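Local coordinates for protein beta-glucuronidase (uncultured Clostridium sp., PDB 6U7J) that hydrolyses beta-D-glucuronides as a glycoside hydrolase family 2 beta-glucuronidase of a gut bacterium, probably reactivating conjugated estrogens by releasing their glucuronic acid, at residues I231-E234 against K235-V239; N468-F471 against G472-G476; Q528-C531 against I532-N536. One frame throughout, in Å; residues are numbered along the deposited sequence.

Interaction 1: I231-E234 against K235-V239; sequences IRDE and KNQVV. Unlike the reference sequence in segment 231-234: Arg232 (reference Leu).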
# COMPACT_ATOMS: atom_id res chain seq x y z
N ILE B 231 45.31 -16.45 28.97
CA ILE B 231 44.13 -16.88 28.25
C ILE B 231 43.05 -17.08 29.31
O ILE B 231 43.19 -17.95 30.18
CB ILE B 231 44.38 -18.14 27.42
CG1 ILE B 231 45.44 -17.84 26.36
CG2 ILE B 231 43.08 -18.62 26.79
CD1 ILE B 231 45.45 -18.81 25.21
N ARG B 232 42.01 -16.26 29.26
CA ARG B 232 40.93 -16.30 30.22
C ARG B 232 39.68 -16.90 29.58
O ARG B 232 39.44 -16.75 28.37
CB ARG B 232 40.61 -14.91 30.76
CG ARG B 232 41.84 -14.11 31.17
CD ARG B 232 41.48 -12.99 32.15
NE ARG B 232 42.68 -12.38 32.71
CZ ARG B 232 42.99 -12.40 34.01
NH1 ARG B 232 42.18 -13.00 34.86
NH2 ARG B 232 44.11 -11.82 34.44
N ASP B 233 38.90 -17.59 30.40
CA ASP B 233 37.63 -18.14 29.95
C ASP B 233 36.56 -17.06 30.10
O ASP B 233 36.86 -15.90 30.38
CB ASP B 233 37.33 -19.44 30.71
CG ASP B 233 37.05 -19.24 32.20
OD1 ASP B 233 36.87 -18.09 32.65
OD2 ASP B 233 36.99 -20.25 32.93
N GLU B 234 35.29 -17.43 29.92
CA GLU B 234 34.23 -16.44 29.99
C GLU B 234 33.94 -15.98 31.41
O GLU B 234 33.41 -14.89 31.60
CB GLU B 234 32.96 -16.98 29.33
CG GLU B 234 33.12 -17.15 27.83
CD GLU B 234 31.80 -17.29 27.10
OE1 GLU B 234 30.84 -17.86 27.68
OE2 GLU B 234 31.73 -16.84 25.93
N LYS B 235 34.28 -16.80 32.41
CA LYS B 235 34.26 -16.36 33.80
C LYS B 235 35.51 -15.57 34.18
O LYS B 235 35.71 -15.28 35.37
CB LYS B 235 34.11 -17.58 34.73
CG LYS B 235 33.06 -18.59 34.29
CD LYS B 235 33.69 -19.82 33.60
CE LYS B 235 32.81 -20.35 32.45
NZ LYS B 235 33.49 -21.39 31.60
N ASN B 236 36.35 -15.22 33.20
CA ASN B 236 37.59 -14.46 33.35
C ASN B 236 38.66 -15.21 34.13
O ASN B 236 39.70 -14.62 34.45
CB ASN B 236 37.34 -13.09 34.01
CG ASN B 236 38.18 -11.99 33.38
OD1 ASN B 236 37.98 -11.62 32.22
ND2 ASN B 236 39.12 -11.45 34.15
N GLN B 237 38.45 -16.48 34.45
CA GLN B 237 39.50 -17.24 35.11
C GLN B 237 40.63 -17.55 34.13
O GLN B 237 40.39 -17.87 32.96
CB GLN B 237 38.93 -18.52 35.71
CG GLN B 237 37.80 -18.30 36.72
CD GLN B 237 37.20 -19.61 37.24
OE1 GLN B 237 35.98 -19.76 37.34
NE2 GLN B 237 38.08 -20.55 37.60
N VAL B 238 41.87 -17.45 34.60
CA VAL B 238 43.01 -17.73 33.73
C VAL B 238 43.11 -19.23 33.50
O VAL B 238 42.84 -20.04 34.40
CB VAL B 238 44.30 -17.14 34.34
CG1 VAL B 238 45.53 -17.62 33.57
CG2 VAL B 238 44.22 -15.62 34.31
N VAL B 239 43.51 -19.60 32.29
CA VAL B 239 43.33 -20.95 31.77
C VAL B 239 44.63 -21.35 31.09
O VAL B 239 44.88 -22.53 30.85
CB VAL B 239 42.09 -20.97 30.85
CG1 VAL B 239 42.16 -22.04 29.78
CG2 VAL B 239 40.82 -21.15 31.68
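Asp233 and Gln237 hold the two arms of this beta hairpin together through a pair of bonds. The amide N of Asp233 donates to Gln237 O at 3.0 Å, and the amide N of Gln237 returns a bond to Asp233 OD1 at 2.9 Å. That second bond reaches OD1 from above the carboxylate plane, 44° out of it. With Asp233 CG between its backbone N and carbonyl carbon (chi1 68°), the carboxylate is carried toward the amides of the turn. Residues 233 to 236 form a type I beta turn, closed by Asn236 N on Asp233 O at 2.9 Å. The packing is tight here: Asp233 is buried, and CA of Arg232 makes a C-H...O contact with Gln237 O.

On the strand side, Arg232 and Val238 are an antiparallel non-hydrogen-bonded pair with their side chains on one face of the sheet. The Arg232 side chain reaches along that face to the turn. Its NH1 meets Asn236 O at 3.0 Å in the guanidinium plane, nearly along the C=O axis, while CG2 of Val238 sits 3.3 Å above one face of the group. Its NE forms a salt bridge with Asp268.

The outer side is looser. Glu234, Lys235, Asn236 and Gln237 are exposed, and the Asp233 OD2 to Lys235 NZ salt bridge is long at 3.9 Å. Lys235 NZ also bonds to Tyr263 OH, and Glu234 OE2 takes the amide of Leu264.

The hairpin belongs to the family 2 domain of immunoglobulin-like fold and joins strand 227-232 to 238-242, an outermost strand of the four-stranded antiparallel sheet within this chain. Strand 265-271 flanks strand 227-232, with Tyr265 and Leu267 against Ile231, and strand 246-251 supplies Val249 to Ile231 and Val251 to Val239.

Interaction 2: N468-F471 against G472-G476; sequences NRYF and GWYVG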
# COMPACT_ATOMS: atom_id res chain seq x y z
N ASN B 468 24.71 -17.76 -8.09
CA ASN B 468 23.57 -16.86 -7.99
C ASN B 468 22.60 -17.21 -9.11
O ASN B 468 22.93 -17.06 -10.29
CB ASN B 468 24.01 -15.40 -8.10
CG ASN B 468 24.82 -14.92 -6.90
OD1 ASN B 468 24.97 -15.64 -5.91
ND2 ASN B 468 25.33 -13.69 -6.98
N ARG B 469 21.41 -17.68 -8.75
CA ARG B 469 20.51 -18.28 -9.73
C ARG B 469 19.10 -17.81 -9.45
O ARG B 469 18.61 -17.93 -8.33
CB ARG B 469 20.59 -19.81 -9.68
CG ARG B 469 21.78 -20.38 -10.45
CD ARG B 469 21.69 -19.97 -11.90
NE ARG B 469 22.83 -20.38 -12.72
CZ ARG B 469 23.79 -19.56 -13.11
NH1 ARG B 469 23.77 -18.28 -12.74
NH2 ARG B 469 24.77 -20.00 -13.90
N TYR B 470 18.44 -17.29 -10.49
CA TYR B 470 17.13 -16.68 -10.36
C TYR B 470 16.16 -17.30 -11.36
O TYR B 470 15.48 -16.61 -12.13
CB TYR B 470 17.23 -15.17 -10.56
CG TYR B 470 17.99 -14.46 -9.49
CD1 TYR B 470 17.34 -14.02 -8.35
CD2 TYR B 470 19.35 -14.19 -9.62
CE1 TYR B 470 18.00 -13.34 -7.36
CE2 TYR B 470 20.04 -13.49 -8.62
CZ TYR B 470 19.35 -13.08 -7.50
OH TYR B 470 19.98 -12.40 -6.49
N PHE B 471 16.11 -18.62 -11.35
CA PHE B 471 15.07 -19.30 -12.10
C PHE B 471 13.71 -18.92 -11.55
O PHE B 471 13.51 -18.84 -10.34
CB PHE B 471 15.30 -20.81 -12.05
CG PHE B 471 16.55 -21.26 -12.78
CD1 PHE B 471 16.66 -21.08 -14.15
CD2 PHE B 471 17.60 -21.84 -12.10
CE1 PHE B 471 17.81 -21.49 -14.83
CE2 PHE B 471 18.74 -22.25 -12.78
CZ PHE B 471 18.84 -22.08 -14.14
N GLY B 472 12.77 -18.64 -12.45
CA GLY B 472 11.49 -18.08 -12.08
C GLY B 472 11.47 -16.57 -11.97
O GLY B 472 10.40 -16.00 -11.70
N TRP B 473 12.62 -15.90 -12.14
CA TRP B 473 12.65 -14.45 -12.13
C TRP B 473 13.40 -13.90 -13.34
O TRP B 473 12.77 -13.43 -14.28
CB TRP B 473 13.27 -13.92 -10.83
CG TRP B 473 12.99 -12.46 -10.69
CD1 TRP B 473 13.86 -11.43 -10.91
CD2 TRP B 473 11.72 -11.86 -10.37
NE1 TRP B 473 13.22 -10.23 -10.71
CE2 TRP B 473 11.91 -10.47 -10.38
CE3 TRP B 473 10.46 -12.37 -10.05
CZ2 TRP B 473 10.87 -9.57 -10.11
CZ3 TRP B 473 9.43 -11.48 -9.76
CH2 TRP B 473 9.64 -10.10 -9.79
N TYR B 474 14.74 -13.95 -13.33
CA TYR B 474 15.50 -13.49 -14.49
C TYR B 474 15.46 -14.50 -15.63
O TYR B 474 15.61 -14.11 -16.80
CB TYR B 474 16.96 -13.17 -14.11
CG TYR B 474 17.07 -11.97 -13.21
CD1 TYR B 474 16.43 -10.77 -13.55
CD2 TYR B 474 17.78 -12.02 -12.02
CE1 TYR B 474 16.51 -9.65 -12.72
CE2 TYR B 474 17.86 -10.93 -11.18
CZ TYR B 474 17.22 -9.75 -11.53
OH TYR B 474 17.29 -8.66 -10.71
N VAL B 475 15.26 -15.78 -15.32
CA VAL B 475 15.10 -16.83 -16.33
C VAL B 475 13.72 -17.45 -16.14
O VAL B 475 13.39 -17.95 -15.05
CB VAL B 475 16.19 -17.91 -16.22
CG1 VAL B 475 15.87 -19.07 -17.15
CG2 VAL B 475 17.54 -17.31 -16.56
N GLY B 476 12.92 -17.46 -17.21
CA GLY B 476 11.58 -17.99 -17.12
C GLY B 476 10.70 -17.26 -16.12
O GLY B 476 10.08 -17.90 -15.26
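Tyr474 turns the edge of its ring toward one face of Tyr470, an edge-to-face pair with centroids 5.1 Å apart and planes at 73°. The two side chains run side by side in the same direction, both with CG opposite the carbonyl carbon (chi1 -67° for Tyr470, -68° for Tyr474). The approach is off-centre, for CE2 of Tyr474 stands over the rim of the Tyr470 ring and CD2 of Tyr474 comes to 3.5 Å from Tyr470 CB. On its own face, Tyr474 carries CD1 of Trp473 over the ring centre, 3.6 Å above the plane.

A second apolar contact brings CG1 of Val475 to CD1 of Phe471 at 3.7 Å, at the edge of the phenyl ring, near its plane.

The backbone brings these residues together. Tyr470 O accepts the amide of Trp473 at 2.9 Å and also takes weaker bonds from the amides of Tyr474 and Val475, so three successive N-H groups converge on one carbonyl. Within the same loop Gly472 N bonds to Val475 O at 2.8 Å, and Phe471 and Val475 form a single backbone bridge. Gly472 carries the chain round with a positive phi.

Farther out, other residues fix the polar ends: Tyr470 OH by Glu506, and Tyr474 OH by Lys570 and Arg564. Leu562 of the second subunit packs on Trp473 and Tyr474, which places the turn at a subunit contact.

This is a beta-to-alpha loop of the TIM barrel domain, at the C-terminal end of strand 465-468, the barrel end where such enzymes carry their active sites; it precedes helix 480-498, whose Ser486 and Leu487 pack against Phe471.

Interaction 3: Q528-C531 against I532-N536; sequences QKRC and IEENN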
# COMPACT_ATOMS: atom_id res chain seq x y z
N GLN B 528 6.47 -14.90 -4.51
CA GLN B 528 7.75 -15.02 -3.82
C GLN B 528 7.83 -16.33 -3.05
O GLN B 528 8.86 -17.01 -3.06
CB GLN B 528 7.97 -13.84 -2.88
CG GLN B 528 9.38 -13.74 -2.32
CD GLN B 528 9.54 -12.59 -1.33
OE1 GLN B 528 8.68 -12.36 -0.49
NE2 GLN B 528 10.65 -11.87 -1.43
N LYS B 529 6.73 -16.70 -2.37
CA LYS B 529 6.76 -17.92 -1.59
C LYS B 529 6.91 -19.15 -2.48
O LYS B 529 7.71 -20.05 -2.18
CB LYS B 529 5.50 -18.02 -0.73
CG LYS B 529 5.49 -19.23 0.20
CD LYS B 529 4.12 -19.86 0.15
CE LYS B 529 3.87 -20.85 1.28
NZ LYS B 529 3.66 -22.22 0.73
N ARG B 530 6.17 -19.20 -3.60
CA ARG B 530 6.22 -20.35 -4.50
C ARG B 530 7.56 -20.42 -5.23
O ARG B 530 8.12 -21.51 -5.42
CB ARG B 530 5.07 -20.29 -5.52
CG ARG B 530 3.63 -20.37 -4.94
CD ARG B 530 3.28 -21.79 -4.52
NE ARG B 530 3.27 -22.69 -5.67
CZ ARG B 530 4.14 -23.68 -5.85
NH1 ARG B 530 5.09 -23.92 -4.95
NH2 ARG B 530 4.07 -24.44 -6.94
N CYS B 531 8.08 -19.28 -5.68
CA CYS B 531 9.36 -19.26 -6.36
C CYS B 531 10.46 -19.87 -5.48
O CYS B 531 11.27 -20.68 -5.94
CB CYS B 531 9.70 -17.82 -6.76
SG CYS B 531 11.31 -17.53 -7.46
N ILE B 532 10.45 -19.53 -4.19
CA ILE B 532 11.46 -20.04 -3.26
C ILE B 532 11.22 -21.52 -2.96
O ILE B 532 12.17 -22.31 -2.89
CB ILE B 532 11.48 -19.16 -1.99
CG1 ILE B 532 12.14 -17.82 -2.30
CG2 ILE B 532 12.23 -19.82 -0.84
CD1 ILE B 532 12.21 -16.93 -1.10
N GLU B 533 9.96 -21.92 -2.77
CA GLU B 533 9.65 -23.34 -2.57
C GLU B 533 10.21 -24.22 -3.69
O GLU B 533 10.78 -25.28 -3.43
CB GLU B 533 8.14 -23.54 -2.52
CG GLU B 533 7.52 -23.31 -1.20
CD GLU B 533 6.00 -23.27 -1.32
OE1 GLU B 533 5.46 -23.53 -2.44
OE2 GLU B 533 5.34 -23.00 -0.30
N GLU B 534 9.97 -23.83 -4.94
CA GLU B 534 10.36 -24.66 -6.06
C GLU B 534 11.88 -24.74 -6.17
O GLU B 534 12.43 -25.82 -6.44
CB GLU B 534 9.76 -24.10 -7.35
CG GLU B 534 8.25 -24.30 -7.46
CD GLU B 534 7.87 -25.75 -7.26
OE1 GLU B 534 8.38 -26.59 -8.01
OE2 GLU B 534 7.08 -26.05 -6.33
N ASN B 535 12.58 -23.62 -5.95
CA ASN B 535 14.03 -23.68 -5.91
C ASN B 535 14.49 -24.60 -4.79
O ASN B 535 15.37 -25.44 -4.99
CB ASN B 535 14.62 -22.27 -5.76
CG ASN B 535 14.65 -21.52 -7.08
OD1 ASN B 535 15.34 -21.92 -8.02
ND2 ASN B 535 13.87 -20.44 -7.17
N ASN B 536 13.87 -24.49 -3.62
CA ASN B 536 14.26 -25.32 -2.49
C ASN B 536 14.07 -26.80 -2.79
O ASN B 536 14.86 -27.64 -2.35
CB ASN B 536 13.47 -24.92 -1.24
CG ASN B 536 14.00 -23.66 -0.61
OD1 ASN B 536 15.07 -23.17 -0.98
ND2 ASN B 536 13.27 -23.11 0.36
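Arg530 NH1 is held by two carboxylates, bonding to Glu533 OE1 at 2.6 Å and to Glu534 OE2 at 3.2 Å. These i to i+3 and i to i+4 salt bridges belong to a network along helix 525-540, which lies between strands 502-506 and 545-551 as the crossover of a beta-alpha-beta unit of the TIM barrel.

The two acids are met differently. Glu533 OE1 receives NH1 nearly along its C-O axis, the oxygen lying somewhat out of the guanidinium plane. Glu534 OE2 is met on the anti side of its carboxylate and lies close to the guanidinium plane, and the two planes there stand almost perpendicular, at 84°. A weak bond from NH2 also reaches Glu534 OE2. Arg530 gets to both acids by folding: bends at chi2 (-75°) and chi3 (-64°) fold its guanidinium over toward Glu533 and Glu534, beside the Glu534 side chain. Lys529 extends the network to Glu533, though its ammonium and OE2 are modelled too close together for that geometry to be trusted.

Underneath, the regular i to i+4 backbone bonds continue, including Glu533 N to Lys529 O at 3.0 Å and Glu534 N to Arg530 O at 3.0 Å. The inward side is buried: Ile532 packs on Ile550 of strand 545-551, while Gln528 NE2 bonds to Gly571 O.

Cys531 O accepts two donors from one residue, the amide N of Asn535 at 3.2 Å and, by a weak bond, its side-chain ND2 at 2.9 Å.

How the interactions relate
From the N terminus, interaction 1 comes first, closing the hairpin between strands 227-232 and 238-242 in the immunoglobulin-like family 2 domain. The chain then enters the TIM barrel, where interaction 2 closes a tight turn after strand 465-468 and interaction 3 spans successive turns of helix 525-540. The three follow in series; none nests or crosses. Interaction 1 stands apart, its centre about 50 Å from that of interaction 2 and about 47 Å from that of interaction 3. Interactions 2 and 3, with centres about 11 Å apart, do touch: Phe471 O packs 3.6 Å from Asn535 ND2 and 3.8 Å from Cys531 SG, joining the turn to the helix.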